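Local coordinates for protein geranyltranstransferase (Roseobacter denitrificans, PDB 4LLS) that probably condenses farnesyl diphosphate with isopentenyl diphosphate to make geranylgeranyl diphosphate, as a metal-dependent, mainly helical prenyltransferase of the farnesyl/geranylgeranyl diphosphate synthase family, at residues 29-34 / 66-71; 156-161 / 205-210. All blocks are in the same frame, centred on the assembly; numbering follows the deposited sequence.

Interactions 1 and 2 join four helices of this mainly helical enzyme. Their centres lie about 16 Å apart. Along the chain they come in series: interaction 1 pairs helix 22-43 with helix 65-76, and interaction 2 then pairs helix 152-166 with helix 190-215. The two meet where helix 65-76 packs on helix 190-215. There Arg66 CB lies 3.3 Å from Ser208 OG, and Leu69 CB lies 3.8 Å from Ser208 CB. The four helices are thus packed in a continuous series. One of them, helix 65-76, carries Arg66 to the diphosphate of isopentenyl diphosphate, so the series borders the active site.

Interaction 1. Residues 29-34 / 66-71; sequences DAAAAA and RGFLVL. With IPE (3-methylbut-3-enyl trihydrogen diphosphate), chain C.
Ala31 of helix 22-43 and Phe68 of helix 65-76 bring the two backbones closest, with 5.8 Å between Ala31 CA and Phe68 CA. The small alanine side chain probably helps the backbones come this near. Its methyl points at the other helix and is met by two side chains. Phe68 CD2 lies 3.6 Å from Ala31 CB. The methyl sits at the edge of the phenyl ring, in its plane, rather than over a face. CG of Phe68 is anti to the backbone N (chi1 179°), which turns the CD2 edge of the ring to the alanine methyl. Leu71, one turn further on, touches the same methyl with one branch: Leu71 CD1 is 3.6 Å from Ala31 CB. The contact is small and wholly apolar.

Arg66 opens the second segment and serves the substrate instead. Its chain is extended from CG to NE and reaches the diphosphate of isopentenyl diphosphate. Arg66 NH2 donates to IPE O2A over 2.9 Å, nearly straight at 171°. The oxygen lies at the edge of the guanidinium, in plane. His95, Lys63 and Arg114 are also hydrogen-bonded to this ligand, and these groups would help offset its negative charge.

Phe68 also packs on Thr298 and Thr302 of helix 297-308. Leu71 rests on Ala88 of helix 81-102, while Leu69 and Val70 face helix 190-215.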
ATOM      1  N   ASP A  29      23.478  -0.759 -15.017  1.00 16.02           N
ATOM      2  CA  ASP A  29      23.259  -2.142 -15.464  0.50 18.16           C
ATOM      3  C   ASP A  29      23.274  -3.078 -14.260  1.00 18.48           C
ATOM      4  O   ASP A  29      22.447  -3.993 -14.156  1.00 19.77           O
ATOM      5  CB  ASP A  29      24.367  -2.576 -16.423  0.50 18.66           C
ATOM      6  CG  ASP A  29      24.180  -2.043 -17.816  0.50 22.23           C
ATOM      7  OD1 ASP A  29      23.134  -1.430 -18.073  0.50 23.89           O
ATOM      8  OD2 ASP A  29      25.108  -2.198 -18.637  0.50 26.92           O
ATOM      9  N   ALA A  30      24.199  -2.845 -13.338  1.00 17.80           N
ATOM     10  CA  ALA A  30      24.350  -3.753 -12.176  1.00 20.53           C
ATOM     11  C   ALA A  30      23.160  -3.546 -11.258  1.00 19.50           C
ATOM     12  O   ALA A  30      22.634  -4.513 -10.690  1.00 20.04           O
ATOM     13  CB  ALA A  30      25.634  -3.463 -11.433  1.00 23.07           C
ATOM     14  N   ALA A  31      22.677  -2.315 -11.161  1.00 17.60           N
ATOM     15  CA  ALA A  31      21.558  -2.028 -10.264  1.00 18.20           C
ATOM     16  C   ALA A  31      20.290  -2.673 -10.819  1.00 15.85           C
ATOM     17  O   ALA A  31      19.469  -3.263 -10.070  1.00 16.41           O
ATOM     18  CB  ALA A  31      21.381  -0.531 -10.101  1.00 20.67           C
ATOM     19  N   ALA A  32      20.100  -2.649 -12.126  1.00 16.97           N
ATOM     20  CA  ALA A  32      18.914  -3.273 -12.698  1.00 16.01           C
ATOM     21  C   ALA A  32      18.932  -4.768 -12.441  1.00 16.52           C
ATOM     22  O   ALA A  32      17.906  -5.363 -12.098  1.00 18.04           O
ATOM     23  CB  ALA A  32      18.817  -3.011 -14.190  1.00 20.75           C
ATOM     24  N   ALA A  33      20.074  -5.392 -12.643  1.00 15.60           N
ATOM     25  CA  ALA A  33      20.164  -6.832 -12.408  1.00 16.78           C
ATOM     26  C   ALA A  33      19.960  -7.151 -10.903  1.00 15.16           C
ATOM     27  O   ALA A  33      19.276  -8.136 -10.583  1.00 16.51           O
ATOM     28  CB  ALA A  33      21.506  -7.378 -12.908  1.00 18.95           C
ATOM     29  N   ALA A  34      20.516  -6.335 -10.009  1.00 15.17           N
ATOM     30  CA  ALA A  34      20.387  -6.535  -8.576  1.00 15.18           C
ATOM     31  C   ALA A  34      18.947  -6.382  -8.080  1.00 14.59           C
ATOM     32  O   ALA A  34      18.480  -7.204  -7.307  1.00 12.70           O
ATOM     33  CB  ALA A  34      21.280  -5.625  -7.789  1.00 16.37           C
ATOM     34  N   ARG A  66      14.652   4.801  -9.878  1.00 10.83           N
ATOM     35  CA  ARG A  66      14.412   5.077  -8.475  1.00 10.07           C
ATOM     36  C   ARG A  66      15.231   4.106  -7.607  1.00 10.55           C
ATOM     37  O   ARG A  66      15.914   4.520  -6.682  1.00  9.61           O
ATOM     38  CB  ARG A  66      12.915   4.963  -8.165  1.00 10.73           C
ATOM     39  CG  ARG A  66      12.146   6.107  -8.783  1.00 10.26           C
ATOM     40  CD  ARG A  66      10.654   5.820  -8.909  1.00 10.95           C
ATOM     41  NE  ARG A  66       9.974   6.810  -9.756  1.00 10.99           N
ATOM     42  CZ  ARG A  66       9.976   6.805 -11.090  1.00 12.00           C
ATOM     43  NH1 ARG A  66       9.313   7.764 -11.737  1.00 12.89           N
ATOM     44  NH2 ARG A  66      10.633   5.891 -11.771  1.00 12.41           N
ATOM     45  N   GLY A  67      15.224   2.829  -7.941  1.00 11.37           N
ATOM     46  CA  GLY A  67      16.106   1.917  -7.230  1.00 11.97           C
ATOM     47  C   GLY A  67      17.587   2.212  -7.357  1.00 10.61           C
ATOM     48  O   GLY A  67      18.368   2.153  -6.378  1.00 11.27           O
ATOM     49  N   PHE A  68      17.965   2.684  -8.536  1.00 11.83           N
ATOM     50  CA  PHE A  68      19.352   3.114  -8.754  1.00 11.57           C
ATOM     51  C   PHE A  68      19.714   4.296  -7.885  1.00 11.34           C
ATOM     52  O   PHE A  68      20.829   4.362  -7.315  1.00 12.72           O
ATOM     53  CB  PHE A  68      19.578   3.443 -10.244  1.00 13.83           C
ATOM     54  CG  PHE A  68      20.946   3.915 -10.578  1.00 14.89           C
ATOM     55  CD1 PHE A  68      21.148   5.213 -11.026  1.00 19.09           C
ATOM     56  CD2 PHE A  68      22.008   3.025 -10.595  1.00 16.23           C
ATOM     57  CE1 PHE A  68      22.419   5.628 -11.428  1.00 20.79           C
ATOM     58  CE2 PHE A  68      23.262   3.426 -11.027  1.00 21.11           C
ATOM     59  CZ  PHE A  68      23.446   4.711 -11.460  1.00 20.10           C
ATOM     60  N   LEU A  69      18.825   5.273  -7.767  1.00 10.93           N
ATOM     61  CA  LEU A  69      19.072   6.392  -6.881  1.00 11.08           C
ATOM     62  C   LEU A  69      19.330   5.951  -5.449  1.00 11.54           C
ATOM     63  O   LEU A  69      20.174   6.502  -4.747  1.00 11.52           O
ATOM     64  CB  LEU A  69      17.942   7.426  -6.945  1.00 11.14           C
ATOM     65  CG  LEU A  69      17.917   8.254  -8.228  1.00 12.89           C
ATOM     66  CD1 LEU A  69      16.625   9.024  -8.346  1.00 12.97           C
ATOM     67  CD2 LEU A  69      19.097   9.225  -8.288  1.00 13.47           C
ATOM     68  N   VAL A  70      18.546   4.976  -4.988  1.00 10.60           N
ATOM     69  CA  VAL A  70      18.745   4.464  -3.636  1.00 11.00           C
ATOM     70  C   VAL A  70      20.127   3.847  -3.507  1.00 11.21           C
ATOM     71  O   VAL A  70      20.886   4.178  -2.595  1.00 11.83           O
ATOM     72  CB  VAL A  70      17.677   3.421  -3.244  1.00 10.14           C
ATOM     73  CG1 VAL A  70      18.007   2.739  -1.929  1.00 11.75           C
ATOM     74  CG2 VAL A  70      16.307   4.062  -3.181  1.00 10.88           C
ATOM     75  N   LEU A  71      20.467   2.993  -4.444  1.00 11.95           N
ATOM     76  CA  LEU A  71      21.767   2.288  -4.384  1.00 12.45           C
ATOM     77  C   LEU A  71      22.922   3.272  -4.481  1.00 12.39           C
ATOM     78  O   LEU A  71      23.926   3.133  -3.790  1.00 12.73           O
ATOM     79  CB  LEU A  71      21.872   1.254  -5.485  1.00 11.69           C
ATOM     80  CG  LEU A  71      20.897   0.088  -5.367  1.00 12.91           C
ATOM     81  CD1 LEU A  71      20.999  -0.875  -6.520  1.00 15.80           C
ATOM     82  CD2 LEU A  71      21.115  -0.656  -4.075  1.00 15.32           C
TER
HETATM   83  C1  IPE C 301       6.954   6.125 -15.667  1.00 17.45           C
HETATM   84  O1  IPE C 301       8.190   6.103 -14.926  1.00 12.82           O
HETATM   85  C2  IPE C 301       5.892   6.812 -14.815  1.00 17.97           C
HETATM   86  C3  IPE C 301       6.293   8.226 -14.477  1.00 19.84           C
HETATM   87  C4  IPE C 301       6.404   8.639 -13.216  1.00 20.26           C
HETATM   88  C5  IPE C 301       6.422   9.238 -15.574  1.00 20.36           C
HETATM   89  PA  IPE C 301       9.512   5.535 -15.613  1.00 12.63           P
HETATM   90  O1A IPE C 301       9.741   6.234 -16.960  1.00 13.55           O
HETATM   91  O2A IPE C 301      10.578   5.659 -14.621  1.00 12.59           O
HETATM   92  O3A IPE C 301       9.196   4.001 -15.862  1.00 12.38           O
HETATM   93  PB  IPE C 301      10.007   2.599 -15.804  1.00 12.01           P
HETATM   94  O1B IPE C 301       9.310   1.695 -16.809  1.00 12.75           O
HETATM   95  O2B IPE C 301      11.435   2.877 -16.181  1.00 13.16           O
HETATM   96  O3B IPE C 301       9.884   2.187 -14.356  1.00 12.79           O

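Interaction 2. Residues 156-161 / 205-210; sequences ADLALS and IGWSAQ
Trp207 on helix 190-215 reaches across to Leu158 and Ser161 on helix 152-166, a helix-to-helix contact within the isoprenoid synthase fold. Along the second segment, Ile205 comes first and packs on Arg66 and Leu69 of helix 65-76. Trp207 then carries the contact. With chi1 at -171° the indole leaves its own helix and extends to the other. Leu158 CD2 stands off the indole plane beside CZ2, with Leu158 CD2 3.9 Å from Trp207 CZ2. The two side chains cross at about a right angle. Val143, Ser87 and Ile91 also touch this indole. On the partner helix, Ala159 and Leu160 pack on Thr144 of the second subunit, so the contact lies close to the dimer interface.

The buried indole N-H is shared between two acceptors. Trp207 NE1 donates to Leu158 O over 3.3 Å, with 144° at the hydrogen. This backbone oxygen is close to the indole plane and offers a lone pair in its own carbonyl plane. The second acceptor is a hydroxyl, tilted from the ring plane. Neither bond is straight, as expected when one hydrogen serves both: Trp207 NE1 to Ser161 OG is 3.0 Å, with an angle of 131° at the hydrogen.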
ATOM      1  N   ALA A 156      12.206   2.469  10.658  1.00 12.33           N
ATOM      2  CA  ALA A 156      10.938   3.125  10.948  1.00 12.73           C
ATOM      3  C   ALA A 156      10.829   4.456  10.226  1.00 13.71           C
ATOM      4  O   ALA A 156       9.754   4.777   9.699  1.00 15.71           O
ATOM      5  CB  ALA A 156      10.829   3.350  12.443  1.00 15.43           C
ATOM      6  N   ASP A 157      11.928   5.209  10.144  1.00 15.01           N
ATOM      7  CA  ASP A 157      11.943   6.487   9.483  1.00 15.69           C
ATOM      8  C   ASP A 157      11.821   6.335   7.969  1.00 14.68           C
ATOM      9  O   ASP A 157      11.177   7.177   7.326  1.00 14.52           O
ATOM     10  CB  ASP A 157      13.186   7.281   9.814  1.00 21.45           C
ATOM     11  CG  ASP A 157      13.109   8.703   9.282  1.00 23.17           C
ATOM     12  OD1 ASP A 157      12.188   9.439   9.706  1.00 26.77           O
ATOM     13  OD2 ASP A 157      13.914   9.027   8.400  1.00 28.79           O
ATOM     14  N   LEU A 158      12.470   5.318   7.409  1.00 15.26           N
ATOM     15  CA  LEU A 158      12.305   5.004   5.968  1.00 12.94           C
ATOM     16  C   LEU A 158      10.836   4.744   5.674  1.00 12.42           C
ATOM     17  O   LEU A 158      10.314   5.203   4.645  1.00 12.86           O
ATOM     18  CB  LEU A 158      13.122   3.815   5.547  1.00 15.85           C
ATOM     19  CG  LEU A 158      14.641   4.050   5.425  1.00 17.57           C
ATOM     20  CD1 LEU A 158      15.298   2.693   5.272  1.00 22.96           C
ATOM     21  CD2 LEU A 158      15.012   5.003   4.322  1.00 23.03           C
ATOM     22  N   ALA A 159      10.179   3.962   6.511  1.00 11.29           N
ATOM     23  CA  ALA A 159       8.765   3.608   6.250  1.00 10.56           C
ATOM     24  C   ALA A 159       7.859   4.828   6.427  1.00 10.32           C
ATOM     25  O   ALA A 159       6.966   5.054   5.621  1.00 11.60           O
ATOM     26  CB  ALA A 159       8.288   2.498   7.155  1.00 12.46           C
ATOM     27  N   LEU A 160       8.060   5.626   7.483  1.00 10.27           N
ATOM     28  CA  LEU A 160       7.256   6.802   7.698  1.00 10.15           C
ATOM     29  C   LEU A 160       7.403   7.765   6.519  1.00 10.44           C
ATOM     30  O   LEU A 160       6.405   8.279   6.001  1.00 11.11           O
ATOM     31  CB  LEU A 160       7.624   7.477   9.034  1.00 10.26           C
ATOM     32  CG  LEU A 160       6.804   8.699   9.405  1.00 11.89           C
ATOM     33  CD1 LEU A 160       5.308   8.441   9.488  1.00 12.74           C
ATOM     34  CD2 LEU A 160       7.330   9.267  10.717  1.00 13.34           C
ATOM     35  N   SER A 161       8.639   8.080   6.136  1.00 11.05           N
ATOM     36  CA  SER A 161       8.876   8.926   4.994  1.00 11.02           C
ATOM     37  C   SER A 161       8.268   8.364   3.690  1.00 10.60           C
ATOM     38  O   SER A 161       7.795   9.127   2.847  1.00 11.96           O
ATOM     39  CB  SER A 161      10.382   9.284   4.873  1.00 12.06           C
ATOM     40  OG  SER A 161      11.164   8.164   4.640  1.00 12.82           O
ATOM     41  N   ILE A 205      10.754  10.203  -6.385  1.00 10.82           N
ATOM     42  CA  ILE A 205      12.167  10.442  -6.801  1.00 11.92           C
ATOM     43  C   ILE A 205      12.898  11.102  -5.635  1.00 12.32           C
ATOM     44  O   ILE A 205      14.058  10.765  -5.334  1.00 12.04           O
ATOM     45  CB  ILE A 205      12.212  11.279  -8.111  1.00 13.18           C
ATOM     46  CG1 ILE A 205      11.820  10.399  -9.265  1.00 14.58           C
ATOM     47  CG2 ILE A 205      13.608  11.851  -8.313  1.00 13.39           C
ATOM     48  CD1 ILE A 205      11.586  11.113 -10.573  1.00 14.96           C
ATOM     49  N   GLY A 206      12.229  11.976  -4.926  1.00 11.07           N
ATOM     50  CA  GLY A 206      12.782  12.577  -3.707  1.00 12.12           C
ATOM     51  C   GLY A 206      13.082  11.567  -2.622  1.00 11.49           C
ATOM     52  O   GLY A 206      14.138  11.617  -1.977  1.00 12.51           O
ATOM     53  N   TRP A 207      12.186  10.620  -2.403  1.00 11.73           N
ATOM     54  CA  TRP A 207      12.418   9.566  -1.420  1.00 11.54           C
ATOM     55  C   TRP A 207      13.631   8.754  -1.829  1.00 10.99           C
ATOM     56  O   TRP A 207      14.483   8.441  -1.009  1.00 11.76           O
ATOM     57  CB  TRP A 207      11.185   8.681  -1.279  1.00 11.43           C
ATOM     58  CG  TRP A 207      11.262   7.707  -0.125  1.00 10.13           C
ATOM     59  CD1 TRP A 207      10.901   7.964   1.177  1.00 11.09           C
ATOM     60  CD2 TRP A 207      11.895   6.413  -0.106  1.00  9.78           C
ATOM     61  NE1 TRP A 207      11.158   6.877   1.963  1.00 11.17           N
ATOM     62  CE2 TRP A 207      11.816   5.939   1.232  1.00 10.08           C
ATOM     63  CE3 TRP A 207      12.553   5.635  -1.048  1.00 10.20           C
ATOM     64  CZ2 TRP A 207      12.261   4.675   1.591  1.00 10.05           C
ATOM     65  CZ3 TRP A 207      13.020   4.390  -0.689  1.00 10.40           C
ATOM     66  CH2 TRP A 207      12.874   3.916   0.624  1.00 11.06           C
ATOM     67  N   SER A 208      13.728   8.422  -3.105  1.00 11.24           N
ATOM     68  CA  SER A 208      14.817   7.596  -3.596  1.00 11.36           C
ATOM     69  C   SER A 208      16.172   8.261  -3.401  1.00 11.71           C
ATOM     70  O   SER A 208      17.140   7.612  -2.964  1.00 12.34           O
ATOM     71  CB  SER A 208      14.621   7.311  -5.071  1.00 11.75           C
ATOM     72  OG  SER A 208      13.406   6.643  -5.337  1.00 13.26           O
ATOM     73  N   ALA A 209      16.255   9.543  -3.725  1.00 10.57           N
ATOM     74  CA  ALA A 209      17.542  10.243  -3.608  1.00 12.83           C
ATOM     75  C   ALA A 209      17.914  10.503  -2.164  1.00 12.86           C
ATOM     76  O   ALA A 209      19.112  10.476  -1.823  1.00 16.31           O
ATOM     77  CB  ALA A 209      17.542  11.509  -4.392  1.00 12.96           C
ATOM     78  N   GLN A 210      16.939  10.697  -1.298  1.00 11.48           N
ATOM     79  CA  GLN A 210      17.241  10.953   0.096  1.00 12.85           C
ATOM     80  C   GLN A 210      17.580   9.668   0.814  1.00 13.42           C
ATOM     81  O   GLN A 210      18.097   9.734   1.929  1.00 12.19           O
ATOM     82  CB  GLN A 210      16.087  11.656   0.800  1.00 12.24           C
ATOM     83  CG  GLN A 210      15.921  13.080   0.330  1.00 14.76           C
ATOM     84  CD  GLN A 210      14.828  13.814   1.070  1.00 19.75           C
ATOM     85  OE1 GLN A 210      14.998  14.246   2.214  1.00 22.31           O
ATOM     86  NE2 GLN A 210      13.664  13.832   0.482  1.00 18.84           N
TER